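Long-range contacts in amidohydrolase 2 (Bifidobacterium longum subsp. infantis, PDB 6UVZ), which is probably a hydrolase of the metallo-dependent amidohydrolase superfamily, built on a TIM-barrel fold, its substrate not established: residues Gln21-Leu26 / Val60-His65; Tyr188-Gly193 / Leu215-Trp220. All blocks are in the same frame, centred on the assembly; numbering follows the deposited sequence.

Contact 1. Residues Gln21-Leu26 / Val60-His65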
ATOM      1  N   GLN A  21      21.159  -4.049   4.403  1.00 47.44           N
ATOM      2  CA  GLN A  21      20.140  -4.916   3.836  1.00 50.89           C
ATOM      3  C   GLN A  21      20.538  -5.356   2.433  1.00 64.06           C
ATOM      4  O   GLN A  21      21.366  -4.726   1.769  1.00 67.49           O
ATOM      5  CB  GLN A  21      18.775  -4.217   3.793  1.00 48.02           C
ATOM      6  CG  GLN A  21      18.218  -3.870   5.162  1.00 41.87           C
ATOM      7  CD  GLN A  21      16.919  -3.094   5.081  1.00 38.35           C
ATOM      8  OE1 GLN A  21      16.922  -1.868   4.992  1.00 42.20           O
ATOM      9  NE2 GLN A  21      15.800  -3.807   5.114  1.00 37.03           N
ATOM     10  N   ASP A  22      19.928  -6.453   1.990  1.00 71.83           N
ATOM     11  CA  ASP A  22      20.170  -7.025   0.669  1.00 67.72           C
ATOM     12  C   ASP A  22      18.864  -6.982  -0.113  1.00 61.28           C
ATOM     13  O   ASP A  22      17.951  -7.771   0.152  1.00 62.67           O
ATOM     14  CB  ASP A  22      20.699  -8.456   0.780  1.00 75.63           C
ATOM     15  CG  ASP A  22      21.051  -9.057  -0.567  1.00 90.05           C
ATOM     16  OD1 ASP A  22      21.141  -8.301  -1.558  1.00 99.76           O
ATOM     17  OD2 ASP A  22      21.236 -10.291  -0.637  1.00 91.58           O
ATOM     18  N   LEU A  23      18.775  -6.060  -1.067  1.00 55.28           N
ATOM     19  CA  LEU A  23      17.597  -5.941  -1.919  1.00 54.79           C
ATOM     20  C   LEU A  23      17.973  -6.318  -3.344  1.00 64.80           C
ATOM     21  O   LEU A  23      18.648  -5.533  -4.028  1.00 71.46           O
ATOM     22  CB  LEU A  23      17.027  -4.521  -1.870  1.00 55.70           C
ATOM     23  CG  LEU A  23      16.093  -4.162  -0.709  1.00 52.77           C
ATOM     24  CD1 LEU A  23      16.817  -4.167   0.630  1.00 38.90           C
ATOM     25  CD2 LEU A  23      15.432  -2.813  -0.952  1.00 54.29           C
ATOM     26  N   PRO A  24      17.569  -7.493  -3.836  1.00 69.57           N
ATOM     27  CA  PRO A  24      18.001  -7.896  -5.185  1.00 63.05           C
ATOM     28  C   PRO A  24      17.403  -7.046  -6.290  1.00 60.99           C
ATOM     29  O   PRO A  24      18.078  -6.787  -7.294  1.00 72.64           O
ATOM     30  CB  PRO A  24      17.538  -9.357  -5.271  1.00 63.34           C
ATOM     31  CG  PRO A  24      16.386  -9.441  -4.328  1.00 65.50           C
ATOM     32  CD  PRO A  24      16.718  -8.511  -3.195  1.00 70.08           C
ATOM     33  N   TRP A  25      16.156  -6.597  -6.134  1.00 54.23           N
ATOM     34  CA  TRP A  25      15.511  -5.787  -7.161  1.00 54.19           C
ATOM     35  C   TRP A  25      16.146  -4.411  -7.317  1.00 61.90           C
ATOM     36  O   TRP A  25      15.804  -3.695  -8.264  1.00 62.56           O
ATOM     37  CB  TRP A  25      14.022  -5.634  -6.849  1.00 52.50           C
ATOM     38  CG  TRP A  25      13.745  -4.911  -5.567  1.00 66.30           C
ATOM     39  CD1 TRP A  25      13.663  -5.455  -4.319  1.00 60.89           C
ATOM     40  CD2 TRP A  25      13.512  -3.505  -5.407  1.00 74.81           C
ATOM     41  NE1 TRP A  25      13.394  -4.478  -3.391  1.00 57.09           N
ATOM     42  CE2 TRP A  25      13.297  -3.271  -4.035  1.00 64.28           C
ATOM     43  CE3 TRP A  25      13.465  -2.423  -6.291  1.00 76.04           C
ATOM     44  CZ2 TRP A  25      13.038  -2.001  -3.525  1.00 62.47           C
ATOM     45  CZ3 TRP A  25      13.209  -1.162  -5.784  1.00 68.86           C
ATOM     46  CH2 TRP A  25      12.999  -0.961  -4.414  1.00 65.57           C
ATOM     47  N   LEU A  26      17.055  -4.027  -6.421  1.00 64.53           N
ATOM     48  CA  LEU A  26      17.721  -2.735  -6.510  1.00 61.46           C
ATOM     49  C   LEU A  26      18.816  -2.706  -7.568  1.00 67.19           C
ATOM     50  O   LEU A  26      19.300  -1.619  -7.904  1.00 62.24           O
ATOM     51  CB  LEU A  26      18.306  -2.356  -5.147  1.00 56.00           C
ATOM     52  CG  LEU A  26      18.141  -0.899  -4.713  1.00 48.75           C
ATOM     53  CD1 LEU A  26      16.682  -0.481  -4.796  1.00 38.84           C
ATOM     54  CD2 LEU A  26      18.674  -0.701  -3.302  1.00 51.34           C
ATOM     55  N   VAL A  60       9.832  -4.168   1.822  1.00 42.63           N
ATOM     56  CA  VAL A  60      10.631  -3.742   0.681  1.00 42.57           C
ATOM     57  C   VAL A  60      11.156  -4.935  -0.119  1.00 46.52           C
ATOM     58  O   VAL A  60      12.096  -4.787  -0.899  1.00 53.39           O
ATOM     59  CB  VAL A  60      11.781  -2.820   1.117  1.00 39.81           C
ATOM     60  CG1 VAL A  60      11.232  -1.563   1.773  1.00 36.44           C
ATOM     61  CG2 VAL A  60      12.719  -3.554   2.064  1.00 22.43           C
ATOM     62  N   ASP A  61      10.560  -6.115   0.063  1.00 44.59           N
ATOM     63  CA  ASP A  61      10.969  -7.332  -0.642  1.00 46.47           C
ATOM     64  C   ASP A  61      12.447  -7.635  -0.394  1.00 40.28           C
ATOM     65  O   ASP A  61      13.226  -7.867  -1.321  1.00 47.45           O
ATOM     66  CB  ASP A  61      10.666  -7.227  -2.141  1.00 60.63           C
ATOM     67  CG  ASP A  61      10.640  -8.578  -2.827  1.00 78.15           C
ATOM     68  OD1 ASP A  61       9.681  -9.344  -2.595  1.00 85.13           O
ATOM     69  OD2 ASP A  61      11.575  -8.872  -3.602  1.00 83.55           O
ATOM     70  N   ALA A  62      12.830  -7.624   0.879  1.00 39.45           N
ATOM     71  CA  ALA A  62      14.211  -7.870   1.259  1.00 50.40           C
ATOM     72  C   ALA A  62      14.544  -9.356   1.153  1.00 46.06           C
ATOM     73  O   ALA A  62      13.666 -10.223   1.178  1.00 43.46           O
ATOM     74  CB  ALA A  62      14.476  -7.372   2.680  1.00 57.04           C
ATOM     75  N   ALA A  63      15.843  -9.641   1.034  1.00 41.71           N
ATOM     76  CA  ALA A  63      16.283 -11.027   0.921  1.00 36.41           C
ATOM     77  C   ALA A  63      16.126 -11.768   2.242  1.00 39.95           C
ATOM     78  O   ALA A  63      15.724 -12.937   2.260  1.00 46.92           O
ATOM     79  CB  ALA A  63      17.735 -11.080   0.445  1.00 36.01           C
ATOM     80  N   ASP A  64      16.436 -11.108   3.354  1.00 38.44           N
ATOM     81  CA  ASP A  64      16.307 -11.688   4.688  1.00 36.02           C
ATOM     82  C   ASP A  64      15.110 -11.024   5.361  1.00 42.29           C
ATOM     83  O   ASP A  64      15.218  -9.912   5.887  1.00 40.86           O
ATOM     84  CB  ASP A  64      17.589 -11.494   5.494  1.00 40.47           C
ATOM     85  CG  ASP A  64      17.596 -12.291   6.786  1.00 47.07           C
ATOM     86  OD1 ASP A  64      16.586 -12.962   7.087  1.00 44.88           O
ATOM     87  OD2 ASP A  64      18.619 -12.249   7.503  1.00 49.00           O
ATOM     88  N   HIS A  65      13.965 -11.712   5.341  1.00 43.16           N
ATOM     89  CA  HIS A  65      12.762 -11.155   5.948  1.00 37.94           C
ATOM     90  C   HIS A  65      12.886 -11.068   7.464  1.00 43.28           C
ATOM     91  O   HIS A  65      12.290 -10.178   8.081  1.00 45.16           O
ATOM     92  CB  HIS A  65      11.539 -11.986   5.560  1.00 38.93           C
ATOM     93  CG  HIS A  65      11.589 -13.401   6.045  1.00 45.93           C
ATOM     94  ND1 HIS A  65      12.179 -14.414   5.321  1.00 47.89           N
ATOM     95  CD2 HIS A  65      11.119 -13.972   7.178  1.00 44.62           C
ATOM     96  CE1 HIS A  65      12.074 -15.549   5.989  1.00 52.83           C
ATOM     97  NE2 HIS A  65      11.434 -15.308   7.120  1.00 46.92           N
TER
HETATM   98  O   HOH W   1      16.157  -6.897   5.542  1.00 41.13           O
HETATM   99  O   HOH W   2      17.994  -8.234   3.729  1.00 15.59           O
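Trp-25 reaches Val-60 through its indole N-H. Its CG lies between the backbone N and the carbonyl carbon (chi1 63°), the rotamer from which the indole meets Val-60. NE1 donates to the carbonyl O of Val-60 at 2.8 Å, with an N-H...O angle of 148°. The oxygen lies 21° out of the indole plane, so the bond is somewhat bent. Asp-61 O sits at the same ring edge, in plane, without bonding to it. The second direct bond is backbone to backbone: Ala-63 N donates to Asp-22 O at 3.0 Å.

Two waters extend the link. One accepts from Gln-21 NE2 and donates to Asp-64 O. The other accepts from both Asp-22 N and Asp-64 N. The amide oxygen OE1 of Gln-21 is taken by Asp-17 N, so both polar atoms of this amide have partners. Asp-64 OD1 makes weak N-cap bonds to Glu-66 N and Leu-67 N at the start of helix 65-73.

Apolar contact is slight, with Leu-23 CD2 packed 4.1 Å from Val-60 CG2. Trp-16 meets the Trp-25 ring edge-to-face. The arrangement is loop-to-loop packing in a TIM barrel, joining the connections that follow neighbouring parallel strands 7-13 and 51-58.

Contact 2. Residues Tyr188-Gly193 / Leu215-Trp220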
ATOM      1  N   TYR A 188     -10.043  -1.380   0.070  1.00 49.23           N
ATOM      2  CA  TYR A 188      -9.462  -0.054  -0.070  1.00 44.08           C
ATOM      3  C   TYR A 188      -8.478  -0.072  -1.229  1.00 44.50           C
ATOM      4  O   TYR A 188      -7.893  -1.111  -1.545  1.00 50.48           O
ATOM      5  CB  TYR A 188      -8.751   0.400   1.214  1.00 38.62           C
ATOM      6  CG  TYR A 188      -9.670   0.565   2.405  1.00 38.80           C
ATOM      7  CD1 TYR A 188     -10.214   1.804   2.720  1.00 33.68           C
ATOM      8  CD2 TYR A 188      -9.988  -0.516   3.218  1.00 31.49           C
ATOM      9  CE1 TYR A 188     -11.051   1.961   3.809  1.00 33.60           C
ATOM     10  CE2 TYR A 188     -10.825  -0.369   4.307  1.00 39.02           C
ATOM     11  CZ  TYR A 188     -11.353   0.872   4.599  1.00 46.18           C
ATOM     12  OH  TYR A 188     -12.185   1.023   5.683  1.00 55.09           O
ATOM     13  N   ILE A 189      -8.299   1.083  -1.862  1.00 38.06           N
ATOM     14  CA  ILE A 189      -7.423   1.210  -3.018  1.00 45.06           C
ATOM     15  C   ILE A 189      -6.551   2.448  -2.850  1.00 49.62           C
ATOM     16  O   ILE A 189      -7.020   3.498  -2.394  1.00 51.59           O
ATOM     17  CB  ILE A 189      -8.229   1.265  -4.335  1.00 46.81           C
ATOM     18  CG1 ILE A 189      -7.292   1.313  -5.543  1.00 54.63           C
ATOM     19  CG2 ILE A 189      -9.201   2.438  -4.334  1.00 42.63           C
ATOM     20  CD1 ILE A 189      -7.992   1.089  -6.865  1.00 56.20           C
ATOM     21  N   LYS A 190      -5.276   2.316  -3.200  1.00 36.53           N
ATOM     22  CA  LYS A 190      -4.311   3.400  -3.096  1.00 34.38           C
ATOM     23  C   LYS A 190      -4.126   4.071  -4.448  1.00 54.99           C
ATOM     24  O   LYS A 190      -4.126   3.405  -5.488  1.00 67.50           O
ATOM     25  CB  LYS A 190      -2.964   2.881  -2.591  1.00 35.97           C
ATOM     26  CG  LYS A 190      -2.990   2.362  -1.170  1.00 36.20           C
ATOM     27  CD  LYS A 190      -1.653   1.754  -0.792  1.00 30.98           C
ATOM     28  CE  LYS A 190      -1.596   1.464   0.692  1.00 34.03           C
ATOM     29  NZ  LYS A 190      -0.405   0.653   1.063  1.00 35.42           N
ATOM     30  N   VAL A 191      -3.963   5.389  -4.430  1.00 56.33           N
ATOM     31  CA  VAL A 191      -3.732   6.166  -5.646  1.00 53.96           C
ATOM     32  C   VAL A 191      -2.234   6.451  -5.703  1.00 62.98           C
ATOM     33  O   VAL A 191      -1.758   7.496  -5.252  1.00 56.22           O
ATOM     34  CB  VAL A 191      -4.565   7.445  -5.677  1.00 41.04           C
ATOM     35  CG1 VAL A 191      -4.409   8.141  -7.021  1.00 45.30           C
ATOM     36  CG2 VAL A 191      -6.021   7.127  -5.408  1.00 39.09           C
ATOM     37  N   SER A 192      -1.483   5.503  -6.262  1.00 72.22           N
ATOM     38  CA  SER A 192      -0.040   5.669  -6.413  1.00 79.93           C
ATOM     39  C   SER A 192       0.438   4.702  -7.496  1.00 81.18           C
ATOM     40  O   SER A 192      -0.331   4.348  -8.397  1.00 75.63           O
ATOM     41  CB  SER A 192       0.648   5.467  -5.047  1.00 81.25           C
ATOM     42  OG  SER A 192       0.387   4.174  -4.532  1.00 82.04           O
ATOM     43  N   GLY A 193       1.695   4.277  -7.405  1.00 86.93           N
ATOM     44  CA  GLY A 193       2.244   3.338  -8.365  1.00 89.81           C
ATOM     45  C   GLY A 193       3.669   3.652  -8.768  1.00 97.11           C
ATOM     46  O   GLY A 193       4.219   4.686  -8.377  1.00 98.53           O
ATOM     47  N   LEU A 215      -7.310   5.717  -0.424  1.00 38.64           N
ATOM     48  CA  LEU A 215      -6.225   6.089   0.473  1.00 34.45           C
ATOM     49  C   LEU A 215      -5.170   6.892  -0.274  1.00 35.31           C
ATOM     50  O   LEU A 215      -4.823   6.568  -1.414  1.00 40.50           O
ATOM     51  CB  LEU A 215      -5.575   4.846   1.087  1.00 29.40           C
ATOM     52  CG  LEU A 215      -6.496   3.801   1.719  1.00 27.63           C
ATOM     53  CD1 LEU A 215      -5.728   2.520   2.002  1.00 32.79           C
ATOM     54  CD2 LEU A 215      -7.119   4.339   2.991  1.00 30.31           C
ATOM     55  N   TYR A 216      -4.656   7.936   0.372  1.00 38.94           N
ATOM     56  CA  TYR A 216      -3.512   8.659  -0.167  1.00 37.25           C
ATOM     57  C   TYR A 216      -2.248   7.834   0.024  1.00 36.56           C
ATOM     58  O   TYR A 216      -1.978   7.337   1.123  1.00 40.31           O
ATOM     59  CB  TYR A 216      -3.344  10.023   0.501  1.00 33.34           C
ATOM     60  CG  TYR A 216      -1.950  10.583   0.324  1.00 32.03           C
ATOM     61  CD1 TYR A 216      -1.539  11.102  -0.897  1.00 32.84           C
ATOM     62  CD2 TYR A 216      -1.038  10.575   1.372  1.00 37.09           C
ATOM     63  CE1 TYR A 216      -0.262  11.605  -1.067  1.00 35.00           C
ATOM     64  CE2 TYR A 216       0.241  11.075   1.211  1.00 34.80           C
ATOM     65  CZ  TYR A 216       0.624  11.590  -0.009  1.00 33.49           C
ATOM     66  OH  TYR A 216       1.895  12.087  -0.170  1.00 36.45           O
ATOM     67  N   SER A 217      -1.466   7.705  -1.044  1.00 42.57           N
ATOM     68  CA  SER A 217      -0.234   6.933  -1.022  1.00 43.21           C
ATOM     69  C   SER A 217       0.822   7.661  -1.836  1.00 54.99           C
ATOM     70  O   SER A 217       0.549   8.111  -2.953  1.00 73.04           O
ATOM     71  CB  SER A 217      -0.459   5.522  -1.578  1.00 51.18           C
ATOM     72  OG  SER A 217       0.770   4.898  -1.893  1.00 77.86           O
ATOM     73  N   SER A 218       2.026   7.776  -1.277  1.00 39.09           N
ATOM     74  CA  SER A 218       3.139   8.423  -1.960  1.00 40.81           C
ATOM     75  C   SER A 218       4.045   7.447  -2.693  1.00 46.01           C
ATOM     76  O   SER A 218       4.677   7.836  -3.680  1.00 53.13           O
ATOM     77  CB  SER A 218       3.985   9.226  -0.964  1.00 38.66           C
ATOM     78  OG  SER A 218       4.647   8.365  -0.053  1.00 29.16           O
ATOM     79  N   ASN A 219       4.125   6.196  -2.232  1.00 44.47           N
ATOM     80  CA  ASN A 219       5.038   5.196  -2.789  1.00 44.83           C
ATOM     81  C   ASN A 219       6.488   5.676  -2.727  1.00 45.84           C
ATOM     82  O   ASN A 219       7.312   5.319  -3.572  1.00 48.77           O
ATOM     83  CB  ASN A 219       4.650   4.817  -4.222  1.00 48.25           C
ATOM     84  CG  ASN A 219       5.186   3.461  -4.634  1.00 64.67           C
ATOM     85  OD1 ASN A 219       5.533   2.634  -3.791  1.00 63.43           O
ATOM     86  ND2 ASN A 219       5.255   3.224  -5.939  1.00 84.96           N
ATOM     87  N   TRP A 220       6.798   6.488  -1.722  1.00 42.88           N
ATOM     88  CA  TRP A 220       8.144   7.012  -1.558  1.00 39.07           C
ATOM     89  C   TRP A 220       9.076   5.908  -1.058  1.00 47.28           C
ATOM     90  O   TRP A 220       8.667   5.074  -0.243  1.00 46.29           O
ATOM     91  CB  TRP A 220       8.123   8.183  -0.572  1.00 36.52           C
ATOM     92  CG  TRP A 220       9.434   8.874  -0.380  1.00 43.57           C
ATOM     93  CD1 TRP A 220       9.926   9.915  -1.109  1.00 45.93           C
ATOM     94  CD2 TRP A 220      10.419   8.581   0.619  1.00 41.66           C
ATOM     95  NE1 TRP A 220      11.160  10.286  -0.631  1.00 44.74           N
ATOM     96  CE2 TRP A 220      11.484   9.483   0.430  1.00 36.54           C
ATOM     97  CE3 TRP A 220      10.502   7.644   1.652  1.00 43.12           C
ATOM     98  CZ2 TRP A 220      12.621   9.474   1.235  1.00 34.52           C
ATOM     99  CZ3 TRP A 220      11.633   7.636   2.452  1.00 37.32           C
ATOM    100  CH2 TRP A 220      12.676   8.546   2.238  1.00 38.58           C
TER
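Ser-192 and Ser-217 turn their hydroxyls to each other by different first torsions. In Ser-192, OG lies between the backbone N and the carbonyl carbon (chi1 60°). In Ser-217, OG is anti to the backbone N (chi1 164°). The two OG atoms are hydrogen-bonded at 2.8 Å, and either could be the donor. Ser-192 and Gly-193 are poorly ordered, so details at this end are less certain.

Asn-219 makes the next link. Its ND2 donates to Gly-193 O at 3.0 Å. The oxygen lies in the amide plane of Asn-219, but the donor stands above the carbonyl plane of Gly-193. ND2 also bonds Asp-194 OD1. An alanine in place of Asn-219 would probably leave Gly-193 O and Asp-194 OD1 without this shared donor and set the loop after strand 187-191 freer to move.

Before the loops the pairing is parallel beta. Leu-215 N donates to Ile-189 O at 3.0 Å, nearly straight at 170°. Val-191 N returns a weak bond to Leu-215 O. Lys-190 and Leu-215 point to the same sheet face. Leu-215 CD1 rests 3.8 Å from Tyr-188 CB, and Lys-190 CB lies equally close to Ser-217 CB. The extended lysine chain carries NZ to a salt bridge with Glu-136 and to hydrogen bonds with Ser-11 O and His-12 ND1.

The two strands belong to the beta-alpha-beta unit of strand 187-191, helix 199-209 and strand 214-216. Strand 187-191 bonds Ile-161 of strand 159-161 on its other flank. Tyr-216 bonds Ser-11 of strand 7-13, which closes the barrel. Helix 244-254 packs against Tyr-188, Val-191 and Leu-215.

Overall arrangement
Contacts 1 and 2 lie in one TIM-barrel domain and follow each other along the chain. Their centres are about 21 Å apart, and their nearest atoms about 7 Å. Contact 2 is buried, its centre about 6 Å from that of the chain. Contact 1 is only partly buried, about 17 Å out. Strand 7-13 relates them: it pairs with strand 214-216 of contact 2 and leads into the loop holding 21-26. In this superfamily the active site lies at the C-terminal ends of the barrel strands. Val-60 and Asn-219 both touch His-14, and Lys-190 bonds His-12. These histidines match the superfamily's His-X-His pattern, consistent with both contacts lying near the probable active site.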